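Local atomic coordinates of oxetanocin-like protein (PDB entry 1XX7), a protein that probably hydrolyses 2'-deoxyribonucleoside 5'-phosphates to the deoxyribonucleoside and phosphate, as a metal-dependent 5'-deoxynucleotidase. Residues A[115-120]-A[127-132]; A[42-47]-A[140-145]; A[25-30]-A[134-139]; A[79-84]-A[100-105]; A[10-15]-A[105-110]. All coordinates share one frame; numbering follows the deposited sequence.

Overall arrangement
Helix 123-145 is shared by contacts 1, 2 and 3. Contact 1 holds Asp-132, a nickel ligand, and lies about 17 Å, centre to centre, from contact 2 and from contact 3. Contacts 2 and 3 are neighbours, with centres 8 Å apart. They are joined by a salt bridge of 2.8 Å from Arg-44 NE to Asp-135 OD1. In contact 2, the side chain of Arg-44 stays about 10 Å from the nickel. Contacts 4 and 5 lie further out, 10 Å apart between centres, and share Asp-105. Leu-15 of contact 5 packs on Ala-80 and Ile-81 of contact 4. Met-25 N and Asp-84 OD2, 3.2 Å apart, probably hydrogen-bond contact 3 to contact 4.

Contact 1: A[115-120]-A[127-132]; sequences EEYSKA and LVKIAD. With NI (nickel (II) ion), chain G.
Tyr-117 meets Asp-132 and Lys-129 with different parts of its side chain. Asp-132 binds the nickel ion through OD1, at 2.0 Å. Its other oxygen, OD2, lies 3.0 Å from Tyr-117 OH, but the angle is too poor for a hydrogen bond. The ring and carboxylate planes are 84° apart. Lys-129 NZ stands over one ring face, 4.1 Å from the centroid and 25° off the normal, a cation-pi contact. The lysine chain bends at chi2 (71°) and chi3, which folds NZ back over the ring. The same NZ makes a weak hydrogen bond to Tyr-117 O, and Ala-120 CB packs on Lys-129 CE. Val-128 CG1 touches ring carbon CD1 at 3.7 Å. A leucine in place of Tyr-117 would probably leave the lysine ammonium without its aromatic partner and open a gap beside Asp-132. Further out, the Tyr-117 ring also meets that of His-75. His-41, His-75 and Asp-76 are the other protein ligands of the nickel. With Asp-132 they form the H...HD...D metal site of the HD domain.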
# COMPACT_ATOMS: atom_id res chain seq x y z
N GLU A 115 4.29 29.17 -18.47
CA GLU A 115 3.29 30.15 -18.96
C GLU A 115 2.57 29.62 -20.19
O GLU A 115 1.34 29.73 -20.28
CB GLU A 115 3.91 31.55 -19.25
N GLU A 116 3.32 29.04 -21.14
CA GLU A 116 2.70 28.51 -22.36
C GLU A 116 1.73 27.39 -22.02
O GLU A 116 0.66 27.26 -22.65
CB GLU A 116 3.75 27.94 -23.33
CG GLU A 116 4.33 28.97 -24.29
CD GLU A 116 5.09 28.38 -25.45
OE1 GLU A 116 4.55 27.58 -26.24
OE2 GLU A 116 6.22 28.78 -25.61
N TYR A 117 2.13 26.54 -21.09
CA TYR A 117 1.27 25.43 -20.66
C TYR A 117 0.00 26.04 -20.02
O TYR A 117 -1.14 25.70 -20.42
CB TYR A 117 1.98 24.46 -19.69
CG TYR A 117 1.01 23.44 -19.15
CD1 TYR A 117 0.55 22.44 -19.97
CD2 TYR A 117 0.49 23.53 -17.86
CE1 TYR A 117 -0.34 21.54 -19.54
CE2 TYR A 117 -0.46 22.59 -17.41
CZ TYR A 117 -0.86 21.61 -18.28
OH TYR A 117 -1.77 20.64 -17.94
N SER A 118 0.21 26.93 -19.05
CA SER A 118 -0.94 27.41 -18.28
C SER A 118 -1.89 28.24 -19.15
O SER A 118 -3.07 28.08 -19.09
CB SER A 118 -0.52 28.12 -16.97
OG SER A 118 0.53 29.01 -17.17
N LYS A 119 -1.36 29.05 -20.05
CA LYS A 119 -2.22 29.82 -20.94
C LYS A 119 -2.86 28.96 -22.00
O LYS A 119 -4.02 29.20 -22.37
CB LYS A 119 -1.41 30.94 -21.57
CG LYS A 119 -1.00 32.01 -20.57
CD LYS A 119 -2.20 32.88 -20.16
CE LYS A 119 -1.74 34.22 -19.54
N ALA A 120 -2.12 27.95 -22.49
CA ALA A 120 -2.56 27.03 -23.54
C ALA A 120 -3.06 27.74 -24.80
O ALA A 120 -4.11 27.41 -25.38
CB ALA A 120 -3.59 26.10 -23.01
N LEU A 127 -1.18 21.62 -27.21
CA LEU A 127 -0.84 20.20 -27.34
C LEU A 127 -0.62 19.50 -25.96
O LEU A 127 -1.10 18.40 -25.76
CB LEU A 127 0.39 20.00 -28.24
CG LEU A 127 0.87 18.54 -28.37
CD1 LEU A 127 -0.20 17.62 -28.87
CD2 LEU A 127 2.09 18.46 -29.30
N VAL A 128 0.11 20.14 -25.07
CA VAL A 128 0.42 19.54 -23.78
C VAL A 128 -0.81 19.58 -22.87
O VAL A 128 -1.01 18.65 -22.10
CB VAL A 128 1.64 20.20 -23.10
CG1 VAL A 128 1.92 19.52 -21.79
CG2 VAL A 128 2.88 20.10 -24.00
N LYS A 129 -1.62 20.63 -22.96
CA LYS A 129 -2.92 20.64 -22.29
C LYS A 129 -3.86 19.50 -22.72
O LYS A 129 -4.55 18.86 -21.89
CB LYS A 129 -3.62 22.01 -22.49
CG LYS A 129 -4.82 22.26 -21.53
CD LYS A 129 -4.41 22.52 -20.05
CE LYS A 129 -4.03 24.01 -19.85
NZ LYS A 129 -3.53 24.42 -18.49
N ILE A 130 -3.88 19.22 -24.01
CA ILE A 130 -4.62 18.09 -24.50
C ILE A 130 -4.07 16.77 -23.93
O ILE A 130 -4.83 15.93 -23.52
CB ILE A 130 -4.65 18.08 -26.03
CG1 ILE A 130 -5.59 19.18 -26.51
CG2 ILE A 130 -5.19 16.72 -26.55
CD1 ILE A 130 -5.45 19.47 -27.99
N ALA A 131 -2.76 16.61 -23.94
CA ALA A 131 -2.13 15.37 -23.46
C ALA A 131 -2.42 15.13 -21.98
O ALA A 131 -2.64 14.04 -21.54
CB ALA A 131 -0.60 15.43 -23.70
N ASP A 132 -2.35 16.21 -21.22
CA ASP A 132 -2.60 16.17 -19.80
C ASP A 132 -4.02 15.68 -19.42
O ASP A 132 -4.21 14.82 -18.54
CB ASP A 132 -2.35 17.57 -19.27
CG ASP A 132 -2.44 17.64 -17.78
OD1 ASP A 132 -1.58 17.09 -17.10
OD2 ASP A 132 -3.40 18.22 -17.28
NI NI G . -0.61 17.44 -15.37

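Contact 2: A[42-47]-A[140-145]; sequences SYRVAF and AYEYEL
Arg-44 and Glu-142 meet in a buried salt bridge, the one direct touch between segments 42-47 and 140-145. Their CA atoms are 13.4 Å apart, and the two long side chains come from opposite directions to close that distance. The arginine chain turns at its third torsion (chi3 65°), while the glutamate chain runs extended beyond CG.

The hydrogen bonds are end-on and both go to one atom. NH1 reaches OE2 at 2.9 Å, with an N-H...O angle of 150°. NH2 reaches the same oxygen at 3.1 Å and is less straight. OE2 lies near the guanidinium plane, at its edge, and the guanidinium and carboxylate planes are 34° apart. NH1 comes to OE2 from the syn side, somewhat out of the carboxylate plane. The positive group beside it would probably favour the ionised form of Glu-142.

Arg-44 also has partners beyond Glu-142. Its NE forms a salt bridge to Asp-135, and its NH1 bonds to Ile-13 O of the second subunit. A leucine in its place would probably leave Glu-142 OE2 without the two N-H groups that grip it and take one cationic partner from Asp-135.

The guanidinium end also packs on Ile-138 and Gln-139. The salt bridge ties helix 38-58 to the C-terminal part of helix 123-145, with helix 10-18 of the second subunit packed against Arg-44 and Glu-142.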
# COMPACT_ATOMS: atom_id res chain seq x y z
N SER A 42 2.95 12.60 -15.15
CA SER A 42 3.80 13.43 -15.99
C SER A 42 4.60 12.67 -17.02
O SER A 42 4.84 13.20 -18.14
CB SER A 42 4.77 14.25 -15.15
OG SER A 42 4.09 15.17 -14.35
N TYR A 43 5.01 11.46 -16.67
CA TYR A 43 5.57 10.52 -17.63
C TYR A 43 4.65 10.26 -18.82
O TYR A 43 5.10 10.34 -20.00
CB TYR A 43 5.93 9.16 -17.01
CG TYR A 43 6.31 8.24 -18.13
CD1 TYR A 43 7.51 8.44 -18.81
CD2 TYR A 43 5.44 7.31 -18.59
CE1 TYR A 43 7.84 7.66 -19.91
CE2 TYR A 43 5.77 6.52 -19.70
CZ TYR A 43 6.98 6.72 -20.34
OH TYR A 43 7.33 6.00 -21.44
N ARG A 44 3.40 9.87 -18.55
CA ARG A 44 2.48 9.53 -19.66
C ARG A 44 2.02 10.76 -20.44
O ARG A 44 1.73 10.67 -21.65
CB ARG A 44 1.29 8.66 -19.26
CG ARG A 44 0.72 7.94 -20.46
CD ARG A 44 -0.23 6.83 -20.14
NE ARG A 44 -1.43 7.34 -19.51
CZ ARG A 44 -2.48 6.60 -19.17
NH1 ARG A 44 -2.53 5.31 -19.48
NH2 ARG A 44 -3.50 7.17 -18.56
N VAL A 45 1.97 11.90 -19.77
CA VAL A 45 1.71 13.19 -20.46
C VAL A 45 2.83 13.45 -21.55
O VAL A 45 2.51 13.82 -22.69
CB VAL A 45 1.59 14.39 -19.47
CG1 VAL A 45 1.54 15.73 -20.21
CG2 VAL A 45 0.36 14.25 -18.62
N ALA A 46 4.11 13.27 -21.16
CA ALA A 46 5.24 13.37 -22.07
C ALA A 46 5.09 12.37 -23.19
O ALA A 46 5.20 12.74 -24.38
CB ALA A 46 6.57 13.17 -21.34
N PHE A 47 4.78 11.11 -22.82
CA PHE A 47 4.51 10.08 -23.81
C PHE A 47 3.38 10.45 -24.80
O PHE A 47 3.50 10.21 -26.01
CB PHE A 47 4.23 8.71 -23.18
CG PHE A 47 3.94 7.65 -24.18
CD1 PHE A 47 4.95 7.02 -24.84
CD2 PHE A 47 2.63 7.33 -24.52
CE1 PHE A 47 4.65 6.04 -25.82
CE2 PHE A 47 2.37 6.36 -25.46
CZ PHE A 47 3.38 5.70 -26.10
N ALA A 140 -8.86 7.58 -15.55
CA ALA A 140 -10.17 7.41 -14.92
C ALA A 140 -10.85 6.13 -15.39
O ALA A 140 -11.31 5.34 -14.56
CB ALA A 140 -11.07 8.63 -15.14
N TYR A 141 -10.80 5.88 -16.69
CA TYR A 141 -11.25 4.62 -17.27
C TYR A 141 -10.47 3.39 -16.70
O TYR A 141 -11.04 2.39 -16.32
CB TYR A 141 -11.14 4.71 -18.80
CG TYR A 141 -11.15 3.38 -19.50
CD1 TYR A 141 -12.36 2.71 -19.76
CD2 TYR A 141 -9.96 2.78 -19.87
CE1 TYR A 141 -12.37 1.48 -20.38
CE2 TYR A 141 -9.95 1.52 -20.50
CZ TYR A 141 -11.16 0.89 -20.75
OH TYR A 141 -11.14 -0.34 -21.36
N GLU A 142 -9.14 3.51 -16.60
CA GLU A 142 -8.33 2.43 -16.01
C GLU A 142 -8.72 2.21 -14.56
O GLU A 142 -8.80 1.08 -14.15
CB GLU A 142 -6.84 2.75 -16.11
CG GLU A 142 -6.39 2.78 -17.58
CD GLU A 142 -5.00 3.28 -17.75
OE1 GLU A 142 -4.04 2.50 -17.62
OE2 GLU A 142 -4.85 4.45 -18.01
N TYR A 143 -8.97 3.28 -13.79
CA TYR A 143 -9.33 3.10 -12.38
C TYR A 143 -10.73 2.50 -12.22
O TYR A 143 -10.94 1.73 -11.34
CB TYR A 143 -9.16 4.37 -11.52
CG TYR A 143 -7.73 4.68 -11.16
CD1 TYR A 143 -6.79 3.65 -10.85
CD2 TYR A 143 -7.30 6.00 -11.11
CE1 TYR A 143 -5.41 3.98 -10.53
CE2 TYR A 143 -6.00 6.33 -10.75
CZ TYR A 143 -5.05 5.31 -10.48
OH TYR A 143 -3.79 5.73 -10.17
N GLU A 144 -11.64 2.82 -13.13
CA GLU A 144 -12.94 2.16 -13.20
C GLU A 144 -12.86 0.65 -13.48
O GLU A 144 -13.58 -0.11 -12.88
CB GLU A 144 -13.81 2.81 -14.25
CG GLU A 144 -14.23 4.24 -13.87
CD GLU A 144 -14.98 4.98 -14.98
OE1 GLU A 144 -15.23 4.40 -16.06
OE2 GLU A 144 -15.33 6.16 -14.75
N LEU A 145 -11.97 0.23 -14.37
CA LEU A 145 -11.71 -1.18 -14.59
C LEU A 145 -11.26 -1.96 -13.32
O LEU A 145 -11.50 -3.15 -13.21
CB LEU A 145 -10.65 -1.31 -15.70
CG LEU A 145 -11.03 -0.99 -17.16
CD1 LEU A 145 -9.84 -1.35 -18.08
CD2 LEU A 145 -12.25 -1.80 -17.58

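Contact 3: A[25-30]-A[134-139]; sequences MGWLIK and LDMIIQ
The Trp-27 indole points its benzo edge at helix 123-145. CH2 lies 3.2 Å from the backbone oxygen of Met-136, which sits at the ring edge, near its plane. CZ2, the next carbon along, touches Met-136 CG at 3.8 Å and Gln-139 CG at 3.7 Å. The Gln-139 side chain leaves its helix with CG anti to the backbone N (chi1 -171°), which brings CG to CZ2 and CE2 of the indole. The bend at chi2 then turns the amide, its plane 73° from the ring. Trp-27 carries this contact from the short helix 25-30, so that helix is joined by one large side chain to the long helix of the all-helical HD domain. The indole also has company outside these segments. NE1 hydrogen-bonds to Glu-36 OE2, and the ring of Tyr-143 meets the indole edge-to-face. The polar end of Gln-139 turns to another partner, its OE1 bonding to Lys-20 NZ of the second subunit.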
# COMPACT_ATOMS: atom_id res chain seq x y z
N MET A 25 -4.04 13.84 -6.19
CA MET A 25 -4.99 13.95 -5.06
C MET A 25 -6.44 13.67 -5.42
O MET A 25 -7.17 13.08 -4.63
CB MET A 25 -4.88 15.32 -4.35
CG MET A 25 -3.67 15.43 -3.44
SD MET A 25 -3.66 14.38 -1.91
CE MET A 25 -5.34 14.34 -1.53
N GLY A 26 -6.85 14.07 -6.61
CA GLY A 26 -8.18 13.76 -7.14
C GLY A 26 -8.54 12.28 -6.94
O GLY A 26 -9.56 11.96 -6.35
N TRP A 27 -7.66 11.38 -7.39
CA TRP A 27 -7.92 9.93 -7.21
C TRP A 27 -8.03 9.59 -5.71
O TRP A 27 -8.94 8.88 -5.28
CB TRP A 27 -6.82 9.06 -7.87
CG TRP A 27 -6.43 9.49 -9.29
CD1 TRP A 27 -5.18 9.80 -9.71
CD2 TRP A 27 -7.30 9.66 -10.44
NE1 TRP A 27 -5.21 10.16 -11.03
CE2 TRP A 27 -6.49 10.06 -11.52
CE3 TRP A 27 -8.69 9.50 -10.65
CZ2 TRP A 27 -7.01 10.33 -12.80
CZ3 TRP A 27 -9.22 9.76 -11.96
CH2 TRP A 27 -8.37 10.19 -13.00
N LEU A 28 -7.11 10.12 -4.92
CA LEU A 28 -6.90 9.68 -3.58
C LEU A 28 -8.11 10.02 -2.71
O LEU A 28 -8.60 9.18 -1.93
CB LEU A 28 -5.61 10.32 -3.06
CG LEU A 28 -5.08 10.13 -1.66
CD1 LEU A 28 -3.61 10.53 -1.55
CD2 LEU A 28 -5.94 10.96 -0.69
N ILE A 29 -8.60 11.22 -2.92
CA ILE A 29 -9.78 11.71 -2.24
C ILE A 29 -11.07 10.97 -2.67
O ILE A 29 -11.98 10.84 -1.87
CB ILE A 29 -9.90 13.24 -2.43
CG1 ILE A 29 -8.72 13.92 -1.71
CG2 ILE A 29 -11.21 13.74 -1.83
CD1 ILE A 29 -8.53 15.33 -2.00
N LYS A 30 -11.14 10.53 -3.92
CA LYS A 30 -12.16 9.66 -4.39
C LYS A 30 -12.15 8.25 -3.77
O LYS A 30 -13.12 7.54 -3.90
CB LYS A 30 -12.10 9.51 -5.90
CG LYS A 30 -12.54 10.73 -6.65
CD LYS A 30 -14.04 10.84 -6.61
CE LYS A 30 -14.54 12.08 -7.25
NZ LYS A 30 -16.03 11.86 -7.49
N LEU A 134 -6.00 14.07 -21.54
CA LEU A 134 -6.12 12.69 -22.04
C LEU A 134 -5.55 11.65 -21.08
O LEU A 134 -6.13 10.60 -20.90
CB LEU A 134 -5.48 12.54 -23.40
CG LEU A 134 -6.22 13.30 -24.52
CD1 LEU A 134 -5.56 12.98 -25.84
CD2 LEU A 134 -7.70 12.98 -24.56
N ASP A 135 -4.39 11.93 -20.48
CA ASP A 135 -3.84 11.05 -19.48
C ASP A 135 -4.87 10.83 -18.32
O ASP A 135 -5.12 9.71 -17.92
CB ASP A 135 -2.56 11.61 -18.90
CG ASP A 135 -2.08 10.82 -17.70
OD1 ASP A 135 -1.68 9.64 -17.87
OD2 ASP A 135 -2.16 11.38 -16.60
N MET A 136 -5.45 11.93 -17.84
CA MET A 136 -6.46 11.93 -16.76
C MET A 136 -7.71 11.13 -17.06
O MET A 136 -8.17 10.38 -16.23
CB MET A 136 -6.85 13.35 -16.37
CG MET A 136 -7.58 13.39 -15.04
SD MET A 136 -8.05 15.05 -14.45
CE MET A 136 -9.47 15.24 -15.59
N ILE A 137 -8.26 11.30 -18.25
CA ILE A 137 -9.50 10.70 -18.62
C ILE A 137 -9.29 9.23 -18.83
O ILE A 137 -10.14 8.41 -18.45
CB ILE A 137 -10.09 11.31 -19.94
CG1 ILE A 137 -10.37 12.80 -19.80
CG2 ILE A 137 -11.42 10.61 -20.31
CD1 ILE A 137 -10.62 13.44 -21.14
N ILE A 138 -8.18 8.89 -19.46
CA ILE A 138 -7.85 7.50 -19.69
C ILE A 138 -7.51 6.81 -18.36
O ILE A 138 -7.89 5.66 -18.17
CB ILE A 138 -6.71 7.33 -20.72
CG1 ILE A 138 -7.17 7.79 -22.11
CG2 ILE A 138 -6.30 5.86 -20.82
CD1 ILE A 138 -5.99 8.00 -23.15
N GLN A 139 -6.83 7.52 -17.46
CA GLN A 139 -6.57 7.01 -16.12
C GLN A 139 -7.85 6.74 -15.35
O GLN A 139 -7.93 5.75 -14.64
CB GLN A 139 -5.66 7.96 -15.33
CG GLN A 139 -5.17 7.36 -13.98
CD GLN A 139 -4.39 6.09 -14.19
OE1 GLN A 139 -3.33 6.10 -14.83
NE2 GLN A 139 -4.93 4.96 -13.69

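Contact 4: A[79-84]-A[100-105]; sequences EAIITD and AKALKD
Thr-83 N donates to Glu-79 O at 2.7 Å, closing the single turn of helix 79-82, the turn that presents Ile-81 and Ile-82 to Ala-102. Thr-83 then leaves the helix with positive phi.

The contact itself is made of carbon atoms. Ala-102 CB, on helix 95-106, is the methyl that both isoleucines touch. Ile-81 CB meets it at 3.9 Å. The two ends of the Ile-81 side chain sit a little farther off, CG2 at 4.0 Å and CD1 at 4.1 Å from the same methyl. CG2 stands anti to the backbone N, and CG1 is anti to the carbonyl carbon (chi1 -50°). The branched side chain thus reaches the alanine with its branch point and with both arms. Ile-82 adds a looser touch, its CG1 4.2 Å from Ala-102 CB.

The backbones come close, with the CA atoms of Ile-81 and Ala-102 6.6 Å apart. The small alanine is consistent with so close an approach. Leu-15 of helix 10-18 packs on the same Ile-81. Tyr-92 of the fourth subunit packs on Ile-81 and Ile-82, and Ser-88 of that subunit hydrogen-bonds to Ile-81 O. Between segments 79-84 and 100-105 the chemistry is purely apolar, so their hold on each other rests on shape and burial, with no polar bond to fix direction.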
# COMPACT_ATOMS: atom_id res chain seq x y z
N GLU A 79 4.43 21.34 -8.54
CA GLU A 79 3.72 20.53 -7.55
C GLU A 79 4.66 19.81 -6.59
O GLU A 79 4.23 19.41 -5.52
CB GLU A 79 2.75 19.56 -8.24
CG GLU A 79 1.75 20.31 -9.10
CD GLU A 79 0.60 19.49 -9.65
OE1 GLU A 79 0.65 18.23 -9.70
OE2 GLU A 79 -0.36 20.14 -10.07
N ALA A 80 5.94 19.68 -6.95
CA ALA A 80 6.96 19.21 -6.04
C ALA A 80 7.01 20.06 -4.78
O ALA A 80 7.28 19.55 -3.71
CB ALA A 80 8.36 19.19 -6.72
N ILE A 81 6.71 21.33 -4.93
CA ILE A 81 6.64 22.31 -3.83
C ILE A 81 5.22 22.54 -3.28
O ILE A 81 4.99 22.55 -2.07
CB ILE A 81 7.29 23.64 -4.35
CG1 ILE A 81 8.65 23.29 -4.98
CG2 ILE A 81 7.41 24.68 -3.27
CD1 ILE A 81 9.62 24.37 -5.10
N ILE A 82 4.26 22.67 -4.19
CA ILE A 82 2.88 23.08 -3.87
C ILE A 82 1.95 21.89 -3.57
O ILE A 82 0.91 22.06 -2.93
CB ILE A 82 2.28 23.90 -5.05
CG1 ILE A 82 3.06 25.21 -5.28
CG2 ILE A 82 0.76 24.15 -4.90
CD1 ILE A 82 3.27 26.07 -4.03
N THR A 83 2.37 20.68 -4.00
CA THR A 83 1.52 19.47 -4.08
C THR A 83 0.46 19.63 -5.17
O THR A 83 0.32 20.70 -5.76
CB THR A 83 0.81 19.05 -2.75
OG1 THR A 83 -0.28 19.96 -2.45
CG2 THR A 83 1.81 19.02 -1.62
N ASP A 84 -0.24 18.54 -5.45
CA ASP A 84 -1.26 18.51 -6.45
C ASP A 84 -2.59 18.93 -5.77
O ASP A 84 -3.31 18.12 -5.23
CB ASP A 84 -1.36 17.09 -7.03
CG ASP A 84 -2.38 16.98 -8.13
OD1 ASP A 84 -2.68 18.00 -8.77
OD2 ASP A 84 -2.92 15.88 -8.33
N ALA A 100 3.52 28.69 -10.50
CA ALA A 100 4.36 29.56 -11.33
C ALA A 100 5.40 30.23 -10.46
O ALA A 100 6.57 30.30 -10.85
CB ALA A 100 3.52 30.60 -12.09
N LYS A 101 4.98 30.69 -9.27
CA LYS A 101 5.90 31.29 -8.33
C LYS A 101 6.96 30.30 -7.84
O LYS A 101 8.14 30.64 -7.74
CB LYS A 101 5.17 31.88 -7.12
CG LYS A 101 4.50 33.19 -7.35
N ALA A 102 6.54 29.09 -7.50
CA ALA A 102 7.47 28.05 -7.04
C ALA A 102 8.49 27.72 -8.13
O ALA A 102 9.71 27.68 -7.87
CB ALA A 102 6.71 26.77 -6.61
N LEU A 103 7.99 27.50 -9.36
CA LEU A 103 8.87 27.27 -10.50
C LEU A 103 9.87 28.42 -10.73
O LEU A 103 11.05 28.18 -10.96
CB LEU A 103 8.07 27.03 -11.79
CG LEU A 103 7.65 25.59 -12.13
CD1 LEU A 103 6.98 25.59 -13.51
CD2 LEU A 103 8.84 24.60 -12.09
N LYS A 104 9.40 29.65 -10.69
CA LYS A 104 10.25 30.79 -10.94
C LYS A 104 11.42 30.74 -9.96
O LYS A 104 12.58 30.92 -10.36
CB LYS A 104 9.48 32.11 -10.80
CG LYS A 104 10.20 33.33 -11.40
N ASP A 105 11.14 30.45 -8.69
CA ASP A 105 12.19 30.41 -7.65
C ASP A 105 13.23 29.30 -7.80
O ASP A 105 14.33 29.44 -7.28
CB ASP A 105 11.57 30.34 -6.25
CG ASP A 105 10.97 31.64 -5.82
OD1 ASP A 105 11.27 32.66 -6.47
OD2 ASP A 105 10.19 31.65 -4.84

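Contact 5: A[10-15]-A[105-110]; sequences IDLILL and DVLPEY
Leu-107 CD2 lies against both methyls of Leu-12. CD2 of Leu-12 lies 3.5 Å from CD2 of Leu-107 and 3.7 Å from its CG. The other methyl, CD1 of Leu-12, is 3.8 Å from that same Leu-107 CD2. Leu-12 holds CG anti to its carbonyl carbon (chi1 -76°), which carries the branched end toward segment 105-110. Leu-12 CD2 also rests on the backbone oxygen of Val-106, at 3.8 Å.

Helix 10-18 here packs at the place where helix 95-106 ends and the chain turns into helix 111-119, in the all-helical fold of this HD-domain protein. Leu-107 is already out of helical conformation. Tyr-110 N bonds back to Leu-107 O at 2.9 Å, and Tyr-110 takes the N-cap position of the next helix.

Leu-15 and Val-106 make the second touch, tip to tip. CD2 of Leu-15 is 4.1 Å from CG2 of Val-106. Leu-15 takes a different first torsion from Leu-12, with CG anti to the backbone N (chi1 -166°). With CG1 of Val-106 anti to the carbonyl carbon (chi1 -68°), the contacting CG2 falls between N and the carbonyl carbon, the crowded position. Ile-81 of helix 79-82 also packs on Val-106. Between Leu-12 and Leu-15 in sequence, Ile-13 and Leu-14 pack on Ile-138 and Glu-142 of the second subunit.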
# COMPACT_ATOMS: atom_id res chain seq x y z
N ILE A 10 22.10 18.60 -8.06
CA ILE A 10 21.42 17.51 -7.36
C ILE A 10 20.10 17.96 -6.72
O ILE A 10 19.17 17.16 -6.61
CB ILE A 10 22.41 16.79 -6.33
CG1 ILE A 10 23.31 15.81 -7.05
CG2 ILE A 10 21.69 15.96 -5.30
N ASP A 11 20.00 19.25 -6.35
CA ASP A 11 18.80 19.82 -5.74
C ASP A 11 17.62 19.82 -6.67
O ASP A 11 16.51 19.49 -6.25
CB ASP A 11 19.03 21.27 -5.22
CG ASP A 11 19.77 21.31 -3.86
OD1 ASP A 11 19.98 20.24 -3.22
OD2 ASP A 11 20.13 22.42 -3.41
N LEU A 12 17.84 20.20 -7.92
CA LEU A 12 16.81 20.10 -8.93
C LEU A 12 16.31 18.65 -9.06
O LEU A 12 15.14 18.40 -9.19
CB LEU A 12 17.32 20.61 -10.26
CG LEU A 12 17.38 22.15 -10.32
CD1 LEU A 12 18.07 22.57 -11.62
CD2 LEU A 12 15.97 22.77 -10.23
N ILE A 13 17.23 17.71 -8.99
CA ILE A 13 16.92 16.33 -9.28
C ILE A 13 16.17 15.73 -8.09
O ILE A 13 15.23 14.99 -8.28
CB ILE A 13 18.23 15.55 -9.64
CG1 ILE A 13 18.68 15.99 -11.02
CG2 ILE A 13 18.00 14.10 -9.63
CD1 ILE A 13 20.07 15.61 -11.38
N LEU A 14 16.62 16.07 -6.89
CA LEU A 14 15.92 15.77 -5.63
C LEU A 14 14.51 16.37 -5.63
O LEU A 14 13.55 15.72 -5.21
CB LEU A 14 16.73 16.30 -4.44
CG LEU A 14 18.00 15.49 -4.15
CD1 LEU A 14 18.89 16.20 -3.10
CD2 LEU A 14 17.68 14.10 -3.66
N LEU A 15 14.39 17.59 -6.12
CA LEU A 15 13.08 18.20 -6.32
C LEU A 15 12.15 17.39 -7.21
O LEU A 15 11.04 17.12 -6.83
CB LEU A 15 13.22 19.60 -6.88
CG LEU A 15 11.91 20.39 -6.77
CD1 LEU A 15 11.72 20.85 -5.31
CD2 LEU A 15 11.89 21.52 -7.66
N ASP A 105 11.14 30.45 -8.69
CA ASP A 105 12.19 30.41 -7.65
C ASP A 105 13.23 29.30 -7.80
O ASP A 105 14.33 29.44 -7.28
CB ASP A 105 11.57 30.34 -6.25
CG ASP A 105 10.97 31.64 -5.82
OD1 ASP A 105 11.27 32.66 -6.47
OD2 ASP A 105 10.19 31.65 -4.84
N VAL A 106 12.90 28.22 -8.51
CA VAL A 106 13.84 27.11 -8.68
C VAL A 106 14.38 26.90 -10.08
O VAL A 106 15.55 26.54 -10.24
CB VAL A 106 13.25 25.75 -8.21
CG1 VAL A 106 13.04 25.75 -6.70
CG2 VAL A 106 11.96 25.38 -8.98
N LEU A 107 13.52 27.08 -11.08
CA LEU A 107 13.86 26.90 -12.50
C LEU A 107 13.42 28.15 -13.29
O LEU A 107 12.59 28.06 -14.20
CB LEU A 107 13.14 25.67 -13.08
CG LEU A 107 13.63 24.27 -12.70
CD1 LEU A 107 12.58 23.23 -13.06
CD2 LEU A 107 14.97 23.96 -13.38
N PRO A 108 13.99 29.32 -12.95
CA PRO A 108 13.56 30.58 -13.59
C PRO A 108 13.65 30.54 -15.13
O PRO A 108 12.94 31.26 -15.79
CB PRO A 108 14.52 31.63 -13.00
CG PRO A 108 15.66 30.83 -12.41
CD PRO A 108 15.09 29.52 -11.99
N GLU A 109 14.50 29.67 -15.65
CA GLU A 109 14.69 29.47 -17.09
C GLU A 109 13.58 28.68 -17.81
O GLU A 109 13.60 28.58 -19.02
CB GLU A 109 16.05 28.79 -17.34
CG GLU A 109 16.14 27.31 -16.89
CD GLU A 109 16.44 27.09 -15.38
OE1 GLU A 109 16.36 28.04 -14.57
OE2 GLU A 109 16.75 25.94 -15.01
N TYR A 110 12.63 28.10 -17.06
CA TYR A 110 11.47 27.45 -17.67
C TYR A 110 10.17 28.18 -17.31
O TYR A 110 9.08 27.57 -17.28
CB TYR A 110 11.38 25.98 -17.23
CG TYR A 110 12.55 25.15 -17.66
CD1 TYR A 110 12.99 25.16 -19.00
CD2 TYR A 110 13.23 24.34 -16.76
CE1 TYR A 110 14.08 24.40 -19.41
CE2 TYR A 110 14.32 23.57 -17.17
CZ TYR A 110 14.73 23.61 -18.50
OH TYR A 110 15.80 22.87 -18.92